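Local coordinates for CurJ (Moorea producens 3L, PDB 5TZ6), which probably catalyses, as the dehydratase domain of a polyketide synthase module, the vinylogous loss of water from a growing chain in curacin biosynthesis, at residues Val47-Gly51 and Ala52-Ser56; Ile167-His170 and Leu171-Arg174; Ile205-Thr208 and Thr209-Leu213; Val218-Cys221 and Phe222-Ile225. The protein carries 1 engineered substitution. All coordinates share one frame; numbering follows the deposited sequence.

Contact 1 (Val47-Gly51 and Ala52-Ser56); sequences VVVPG and ASHIS. With 7OD ((2E,5R)-5-hydroxy-2-methylhept-2-enoic acid), chain C.
V49 and S53 meet where a short strand runs directly into the first turn of a helix. One methyl branch of the valine, CG1, rests against the serine side chain, 3.3 Å from S53 OG and almost as close to its CB. Both groups extend in the same sense from their own backbones: V49 CG1 is anti to the backbone N (chi1 178°), and so is S53 OG, which brings the hydroxyl round to the methyl. The serine backbone is tied to the same stretch, since S53 N donates to P50 O at 2.9 Å. This bond is well bent, and the donor stands above the carbonyl plane. I55 N reaches G51 O at 3.0 Å, an i to i+4 helical bond with the donor in the carbonyl plane. P50 holds the N-cap position, where the strand gives way to the helix. The same residue faces the bound ligand: P50 CA lies 3.7 Å from methyl CAK of 7OD, while G51 N is 3.9 Å from that carbon, so this corner forms part of the pocket wall by plain packing. Further out, P50 touches F182 and F41, the latter probably the engineered phenylalanine, and the helix that starts here lies against helix 215-223 through A52 and against strand 239-250 through I55, while V49 pairs its backbone with L82 on the strand side.

Contact 2 (Ile167-His170 and Leu171-Arg174); sequences IYQH and LWDR
W172 N donates to Y168 O at 2.7 Å, nearly straight on to the oxygen, and with the neighbouring bonds L171 N to I167 O and D173 N to Q169 O it carries the helix to its last turn. Two side-chain pairs, each four residues apart, reinforce that turn. On the exposed side, Q169 NE2 reaches D173 OD1 at 2.8 Å; the acceptor lies close to the amide plane, yet the donor comes in above the carboxylate plane, the two planes being 34° apart. The bend of the glutamine at chi2 (69°) turns its amide toward the C-terminal end of the helix, where D173 lies. On the neighbouring flank, R174 doubles back along H170. Its guanidinium lies flat on the imidazole, centres 3.8 Å apart and planes at 21°, with NH1 over one face. NH1 also donates to H170 O at 3.2 Å, in the carbonyl plane and on a lone pair. Outside the segment, R174 NE is bonded to E238 O and H170 NE2 to T239 OG1, which fixes both flat groups. A methionine at R174 would probably leave H170 O and E238 O without their NH1 and NE donors, and the histidine face without its stacked partner. L171, on the same turn, touches 7OD: this is a helix end whose inner side lines the substrate pocket of a hot-dog-fold dehydratase.

Contact 3 (Ile205-Thr208 and Thr209-Leu213); sequences ILNT and TKYQL
N207 and Y211 meet with the amide and the phenol ring steeply inclined, their planes 73° apart. The ring presents an edge: Y211 CE1 is 3.3 Å from N207 ND2 and almost equally far from OD1 and CG of the same amide, so a single aryl carbon abuts the whole amide group. The next carbon along that edge, Y211 CD1, lies 3.4 Å from N207 O, which sits in the plane of the ring. The asparagine reaches the ring because its CG stands between the backbone N and the carbonyl carbon (chi1 56°), while Y211 holds CG anti to its own carbonyl carbon and leans back over the loop. T208 CA also approaches the ring, obliquely. What brings the two side chains together is a beta turn from N207 to K210, with T208 and T209 at its middle positions in helical conformation: K210 N donates to N207 O at 3.1 Å, the donor standing above the carbonyl plane. N207 O therefore serves the turn and flanks the ring edge at once. Beyond the turn, Y211 is buried against L11, F37 and S56, and the H214 ring meets its own, whereas N207 stays exposed. No hydrogen bond joins the two side chains: ND2 makes plain van der Waals contact, while the ring C-H groups facing N207 O and OD1 are consistent with a weak electrostatic attraction that adds to the single turn bond.

Contact 4 (Val218-Cys221 and Phe222-Ile225); sequences VDSC and FQSI. With 7OD ((2E,5R)-5-hydroxy-2-methylhept-2-enoic acid), chain C.
D219 has its two carboxylate oxygens engaged by different partners, one a residue of its own helix and the other the ligand. Q223, one turn on, sends NE2 to D219 OD2 at 2.7 Å, nearly straight at 168°. The bond uses the anti side of the carboxylate and lies close to the amide plane, although the two flat groups are turned 66° apart. D219 OD1 is thus left to accept from hydroxyl OAH of 7OD at 3.0 Å. The aspartate places its CG anti to the backbone N (chi1 -164°), and the extended glutamine chain crosses it at about a right angle. Q223 is itself anchored: NE2 also donates to F182 O, while OE1 accepts from a water at 3.1 Å that also donates to S220 OG, a hydroxyl bonded in turn to T216 O. A leucine at Q223 would probably leave D219 OD2 and F182 O without their donor, and the carboxylate freer to turn away from the ligand. On the adjacent face of the helix, V218 and F222 lie side by side, V218 CG1 3.9 Å from F222 CZ, and V218 O stands over one face of the ring. The spacing of D219 and Q223 matches the DxxxQ motif of polyketide synthase dehydratases, and the geometry is consistent with a second-shell amide holding the carboxylate's rotation where it meets the ligand hydroxyl, probably the group lost in vinylogous dehydration.

How the contacts relate
In chain order, contact 1 comes from the first hot-dog family region, and contacts 2, 3 and 4 follow within the second. Contacts 1 and 4 have centres 12 Å apart; helices 51-65 and 215-223 pack through A52 against V218 and F222, and both contacts touch 7OD from the two halves. Contact 2 lies about 13 Å from contact 4, centre to centre, and joins it where Y168 meets Q223; through L171, helix 164-173 also lines the pocket. Contact 3, about 26 Å from contact 2 between centres, is the loop leading into helix 215-223, linked to contact 1 by S56 and L213. The pocket is thus assembled between both halves.

Contact 1 (Val47-Gly51 and Ala52-Ser56)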
# COMPACT_ATOMS: atom_id res chain seq x y z
N VAL A 47 7.22 -19.21 -17.69
CA VAL A 47 7.30 -17.75 -17.73
C VAL A 47 8.25 -17.30 -16.64
O VAL A 47 8.05 -17.58 -15.46
CB VAL A 47 5.92 -17.13 -17.55
CG1 VAL A 47 6.04 -15.62 -17.41
CG2 VAL A 47 5.02 -17.49 -18.73
N VAL A 48 9.29 -16.57 -17.04
CA VAL A 48 10.32 -16.11 -16.11
C VAL A 48 10.49 -14.61 -16.29
O VAL A 48 10.50 -14.10 -17.42
CB VAL A 48 11.66 -16.84 -16.33
CG1 VAL A 48 12.78 -16.15 -15.56
CG2 VAL A 48 11.54 -18.29 -15.90
N VAL A 49 10.63 -13.90 -15.18
CA VAL A 49 10.91 -12.47 -15.17
C VAL A 49 12.42 -12.29 -15.08
O VAL A 49 13.00 -12.63 -14.03
CB VAL A 49 10.20 -11.76 -14.01
CG1 VAL A 49 10.56 -10.29 -14.01
CG2 VAL A 49 8.70 -11.96 -14.10
N PRO A 50 13.08 -11.77 -16.10
CA PRO A 50 14.53 -11.58 -16.02
C PRO A 50 14.90 -10.41 -15.11
O PRO A 50 14.08 -9.54 -14.80
CB PRO A 50 14.93 -11.30 -17.47
CG PRO A 50 13.70 -10.68 -18.07
CD PRO A 50 12.54 -11.37 -17.41
N GLY A 51 16.17 -10.41 -14.68
CA GLY A 51 16.65 -9.34 -13.82
C GLY A 51 16.43 -7.96 -14.42
O GLY A 51 16.01 -7.02 -13.72
N ALA A 52 16.73 -7.81 -15.71
CA ALA A 52 16.50 -6.56 -16.43
C ALA A 52 15.13 -5.98 -16.07
O ALA A 52 14.99 -4.76 -15.89
CB ALA A 52 16.61 -6.78 -17.94
N SER A 53 14.13 -6.85 -15.96
CA SER A 53 12.80 -6.38 -15.59
C SER A 53 12.82 -5.70 -14.23
O SER A 53 12.26 -4.62 -14.06
CB SER A 53 11.82 -7.55 -15.59
OG SER A 53 10.57 -7.14 -15.05
N HIS A 54 13.47 -6.33 -13.25
CA HIS A 54 13.58 -5.72 -11.93
C HIS A 54 14.31 -4.38 -11.99
O HIS A 54 14.00 -3.47 -11.21
CB HIS A 54 14.26 -6.68 -10.96
CG HIS A 54 13.58 -8.00 -10.86
ND1 HIS A 54 14.15 -9.17 -11.32
CD2 HIS A 54 12.35 -8.34 -10.40
CE1 HIS A 54 13.31 -10.17 -11.13
NE2 HIS A 54 12.21 -9.69 -10.57
N ILE A 55 15.26 -4.24 -12.91
CA ILE A 55 15.91 -2.94 -13.10
C ILE A 55 14.90 -1.91 -13.57
O ILE A 55 14.81 -0.80 -13.03
CB ILE A 55 17.09 -3.07 -14.08
CG1 ILE A 55 18.14 -4.04 -13.51
CG2 ILE A 55 17.66 -1.71 -14.44
CD1 ILE A 55 19.51 -3.89 -14.11
N SER A 56 14.11 -2.25 -14.58
CA SER A 56 13.07 -1.34 -15.05
C SER A 56 12.09 -1.00 -13.92
O SER A 56 11.65 0.16 -13.79
CB SER A 56 12.36 -1.97 -16.25
OG SER A 56 11.18 -1.27 -16.60
OAB 7OD C . 17.63 -17.28 -17.58
CAA 7OD C . 17.43 -16.37 -16.75
OAI 7OD C . 16.96 -16.65 -15.62
CAC 7OD C . 17.77 -14.92 -17.11
CAK 7OD C . 17.51 -13.81 -16.08
CAD 7OD C . 18.35 -14.58 -18.49
CAE 7OD C . 18.67 -13.11 -18.80
CAF 7OD C . 19.40 -12.83 -20.14
OAH 7OD C . 18.46 -12.28 -21.07
CAG 7OD C . 20.04 -14.07 -20.77
CAJ 7OD C . 21.02 -13.60 -21.84

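Contact 2 (Ile167-His170 and Leu171-Arg174)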
# COMPACT_ATOMS: atom_id res chain seq x y z
N ILE A 167 22.14 -14.44 -32.47
CA ILE A 167 21.95 -14.21 -31.04
C ILE A 167 20.72 -14.96 -30.55
O ILE A 167 20.79 -15.75 -29.60
CB ILE A 167 21.86 -12.71 -30.74
CG1 ILE A 167 23.22 -12.04 -30.95
CG2 ILE A 167 21.33 -12.47 -29.33
CD1 ILE A 167 23.21 -10.56 -30.63
N TYR A 168 19.60 -14.79 -31.25
CA TYR A 168 18.38 -15.40 -30.75
C TYR A 168 18.48 -16.91 -30.82
O TYR A 168 18.12 -17.62 -29.87
CB TYR A 168 17.18 -14.90 -31.55
CG TYR A 168 16.99 -13.40 -31.49
CD1 TYR A 168 17.02 -12.73 -30.28
CD2 TYR A 168 16.82 -12.65 -32.65
CE1 TYR A 168 16.86 -11.36 -30.22
CE2 TYR A 168 16.66 -11.28 -32.61
CZ TYR A 168 16.68 -10.64 -31.39
OH TYR A 168 16.52 -9.27 -31.34
N GLN A 169 19.12 -17.41 -31.88
CA GLN A 169 19.33 -18.84 -32.00
C GLN A 169 20.22 -19.34 -30.87
O GLN A 169 19.92 -20.37 -30.25
CB GLN A 169 19.95 -19.17 -33.35
CG GLN A 169 20.15 -20.65 -33.57
CD GLN A 169 18.83 -21.38 -33.72
OE1 GLN A 169 18.04 -21.07 -34.62
NE2 GLN A 169 18.58 -22.36 -32.86
N HIS A 170 21.31 -18.61 -30.58
CA HIS A 170 22.16 -19.02 -29.46
C HIS A 170 21.33 -19.20 -28.20
O HIS A 170 21.55 -20.16 -27.44
CB HIS A 170 23.27 -17.99 -29.23
CG HIS A 170 24.09 -18.26 -28.01
ND1 HIS A 170 25.31 -18.91 -28.05
CD2 HIS A 170 23.87 -17.97 -26.70
CE1 HIS A 170 25.81 -19.00 -26.83
NE2 HIS A 170 24.95 -18.44 -25.99
N LEU A 171 20.35 -18.33 -27.98
CA LEU A 171 19.55 -18.45 -26.78
C LEU A 171 18.53 -19.57 -26.93
O LEU A 171 18.30 -20.34 -25.98
CB LEU A 171 18.86 -17.12 -26.46
CG LEU A 171 19.80 -16.00 -25.99
CD1 LEU A 171 19.04 -14.69 -25.87
CD2 LEU A 171 20.46 -16.35 -24.65
N TRP A 172 17.93 -19.69 -28.12
CA TRP A 172 16.94 -20.73 -28.35
C TRP A 172 17.50 -22.11 -28.02
O TRP A 172 16.81 -22.96 -27.45
CB TRP A 172 16.46 -20.67 -29.80
CG TRP A 172 15.14 -21.33 -30.03
CD1 TRP A 172 14.91 -22.64 -30.33
CD2 TRP A 172 13.85 -20.71 -29.92
NE1 TRP A 172 13.56 -22.87 -30.45
CE2 TRP A 172 12.89 -21.71 -30.20
CE3 TRP A 172 13.42 -19.41 -29.63
CZ2 TRP A 172 11.52 -21.44 -30.19
CZ3 TRP A 172 12.06 -19.16 -29.62
CH2 TRP A 172 11.13 -20.17 -29.90
N ASP A 173 18.78 -22.34 -28.35
CA ASP A 173 19.39 -23.64 -28.10
C ASP A 173 19.51 -23.94 -26.61
O ASP A 173 19.46 -25.11 -26.22
CB ASP A 173 20.75 -23.69 -28.78
CG ASP A 173 20.66 -23.58 -30.29
OD1 ASP A 173 19.62 -23.99 -30.86
OD2 ASP A 173 21.62 -23.07 -30.90
N ARG A 174 19.66 -22.91 -25.78
CA ARG A 174 19.72 -23.09 -24.33
C ARG A 174 18.34 -23.14 -23.69
O ARG A 174 18.24 -23.03 -22.46
CB ARG A 174 20.56 -21.98 -23.68
CG ARG A 174 22.06 -22.25 -23.72
CD ARG A 174 22.66 -21.87 -25.07
NE ARG A 174 24.09 -22.14 -25.11
CZ ARG A 174 24.81 -22.16 -26.23
NH1 ARG A 174 24.23 -21.92 -27.40
NH2 ARG A 174 26.11 -22.42 -26.19

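Contact 3 (Ile205-Thr208 and Thr209-Leu213)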
# COMPACT_ATOMS: atom_id res chain seq x y z
N ILE A 205 5.00 -3.91 -28.77
CA ILE A 205 5.08 -3.01 -27.62
C ILE A 205 4.49 -1.67 -28.02
O ILE A 205 4.83 -1.13 -29.08
CB ILE A 205 6.52 -2.84 -27.13
CG1 ILE A 205 7.08 -4.18 -26.63
CG2 ILE A 205 6.59 -1.80 -26.03
CD1 ILE A 205 8.50 -4.09 -26.15
N LEU A 206 3.61 -1.11 -27.18
CA LEU A 206 2.98 0.16 -27.52
C LEU A 206 3.00 1.22 -26.44
O LEU A 206 2.66 2.37 -26.74
CB LEU A 206 1.51 -0.07 -27.92
CG LEU A 206 1.30 -1.02 -29.10
CD1 LEU A 206 -0.17 -1.08 -29.46
CD2 LEU A 206 2.14 -0.59 -30.29
N ASN A 207 3.39 0.91 -25.20
CA ASN A 207 3.26 1.86 -24.10
C ASN A 207 4.61 2.37 -23.60
O ASN A 207 4.70 2.86 -22.47
CB ASN A 207 2.47 1.26 -22.94
CG ASN A 207 3.07 -0.04 -22.43
OD1 ASN A 207 4.00 -0.58 -23.02
ND2 ASN A 207 2.53 -0.54 -21.32
N THR A 208 5.67 2.27 -24.42
CA THR A 208 7.00 2.66 -23.96
C THR A 208 7.06 4.09 -23.44
O THR A 208 8.08 4.48 -22.86
CB THR A 208 8.02 2.49 -25.10
OG1 THR A 208 7.47 2.97 -26.32
CG2 THR A 208 8.40 1.03 -25.26
N THR A 209 6.00 4.89 -23.63
CA THR A 209 6.03 6.28 -23.21
C THR A 209 5.92 6.41 -21.70
O THR A 209 6.52 7.32 -21.11
CB THR A 209 4.91 7.07 -23.89
OG1 THR A 209 5.47 7.95 -24.86
CG2 THR A 209 4.11 7.87 -22.86
N LYS A 210 5.17 5.52 -21.05
CA LYS A 210 5.03 5.58 -19.60
C LYS A 210 6.20 4.95 -18.87
O LYS A 210 6.40 5.22 -17.68
CB LYS A 210 3.73 4.89 -19.17
CG LYS A 210 2.63 5.84 -18.70
CD LYS A 210 1.99 6.58 -19.86
CE LYS A 210 0.71 7.28 -19.42
NZ LYS A 210 0.92 8.15 -18.23
N TYR A 211 6.99 4.12 -19.55
CA TYR A 211 8.16 3.50 -18.95
C TYR A 211 9.37 4.43 -19.03
O TYR A 211 9.55 5.15 -20.02
CB TYR A 211 8.50 2.19 -19.66
CG TYR A 211 7.54 1.04 -19.44
CD1 TYR A 211 6.42 0.88 -20.25
CD2 TYR A 211 7.77 0.09 -18.45
CE1 TYR A 211 5.55 -0.18 -20.07
CE2 TYR A 211 6.90 -0.98 -18.27
CZ TYR A 211 5.79 -1.11 -19.08
OH TYR A 211 4.92 -2.16 -18.90
N GLN A 212 10.20 4.40 -17.99
CA GLN A 212 11.54 4.96 -18.12
C GLN A 212 12.36 4.16 -19.13
O GLN A 212 12.82 4.70 -20.14
CB GLN A 212 12.24 5.00 -16.76
CG GLN A 212 11.77 6.10 -15.82
CD GLN A 212 10.30 6.00 -15.48
OE1 GLN A 212 9.83 4.97 -14.99
NE2 GLN A 212 9.55 7.07 -15.72
N LEU A 213 12.55 2.87 -18.85
CA LEU A 213 13.15 1.93 -19.79
C LEU A 213 12.35 0.64 -19.74
O LEU A 213 12.28 0.00 -18.68
CB LEU A 213 14.62 1.65 -19.46
CG LEU A 213 15.66 2.72 -19.76
CD1 LEU A 213 17.05 2.16 -19.50
CD2 LEU A 213 15.53 3.22 -21.19

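Contact 4 (Val218-Cys221 and Phe222-Ile225)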
# COMPACT_ATOMS: atom_id res chain seq x y z
N VAL A 218 15.91 -3.13 -21.60
CA VAL A 218 17.01 -3.46 -20.70
C VAL A 218 17.52 -4.86 -21.00
O VAL A 218 18.74 -5.10 -21.11
CB VAL A 218 16.55 -3.32 -19.24
CG1 VAL A 218 17.66 -3.72 -18.28
CG2 VAL A 218 16.11 -1.88 -18.97
N ASP A 219 16.60 -5.81 -21.17
CA ASP A 219 17.03 -7.17 -21.46
C ASP A 219 17.80 -7.22 -22.77
O ASP A 219 18.85 -7.86 -22.85
CB ASP A 219 15.85 -8.12 -21.51
CG ASP A 219 16.28 -9.57 -21.42
OD1 ASP A 219 16.61 -10.02 -20.30
OD2 ASP A 219 16.31 -10.26 -22.47
N SER A 220 17.30 -6.55 -23.81
CA SER A 220 18.02 -6.55 -25.08
C SER A 220 19.45 -6.07 -24.88
O SER A 220 20.41 -6.65 -25.42
CB SER A 220 17.29 -5.67 -26.09
OG SER A 220 15.98 -6.15 -26.35
N CYS A 221 19.62 -5.02 -24.07
CA CYS A 221 20.96 -4.53 -23.78
C CYS A 221 21.83 -5.64 -23.20
O CYS A 221 22.97 -5.84 -23.63
CB CYS A 221 20.90 -3.34 -22.83
SG CYS A 221 20.39 -1.81 -23.62
N PHE A 222 21.30 -6.38 -22.22
CA PHE A 222 22.08 -7.51 -21.71
C PHE A 222 22.31 -8.58 -22.78
O PHE A 222 23.34 -9.27 -22.75
CB PHE A 222 21.40 -8.12 -20.49
CG PHE A 222 21.27 -7.17 -19.33
CD1 PHE A 222 22.02 -6.00 -19.29
CD2 PHE A 222 20.41 -7.44 -18.28
CE1 PHE A 222 21.90 -5.12 -18.23
CE2 PHE A 222 20.29 -6.57 -17.21
CZ PHE A 222 21.04 -5.41 -17.19
N GLN A 223 21.38 -8.73 -23.73
CA GLN A 223 21.53 -9.74 -24.78
C GLN A 223 22.69 -9.40 -25.70
O GLN A 223 23.26 -10.31 -26.33
CB GLN A 223 20.26 -9.85 -25.63
CG GLN A 223 19.01 -10.24 -24.89
CD GLN A 223 17.79 -10.03 -25.76
OE1 GLN A 223 17.89 -9.99 -26.98
NE2 GLN A 223 16.62 -9.86 -25.14
N SER A 224 23.04 -8.12 -25.81
CA SER A 224 24.14 -7.77 -26.70
C SER A 224 25.41 -8.55 -26.39
O SER A 224 26.18 -8.88 -27.30
CB SER A 224 24.42 -6.26 -26.63
OG SER A 224 24.79 -5.87 -25.32
N ILE A 225 25.65 -8.88 -25.11
CA ILE A 225 26.91 -9.54 -24.78
C ILE A 225 26.99 -10.91 -25.43
O ILE A 225 28.09 -11.40 -25.69
CB ILE A 225 27.12 -9.68 -23.26
CG1 ILE A 225 26.47 -10.96 -22.74
CG2 ILE A 225 26.62 -8.45 -22.51
CD1 ILE A 225 27.34 -11.71 -21.76
OAB 7OD C . 17.63 -17.28 -17.58
CAA 7OD C . 17.43 -16.37 -16.75
OAI 7OD C . 16.96 -16.65 -15.62
CAC 7OD C . 17.77 -14.92 -17.11
CAK 7OD C . 17.51 -13.81 -16.08
CAD 7OD C . 18.35 -14.58 -18.49
CAE 7OD C . 18.67 -13.11 -18.80
CAF 7OD C . 19.40 -12.83 -20.14
OAH 7OD C . 18.46 -12.28 -21.07
CAG 7OD C . 20.04 -14.07 -20.77
CAJ 7OD C . 21.02 -13.60 -21.84
O HOH W 1 16.75 -7.49 -28.52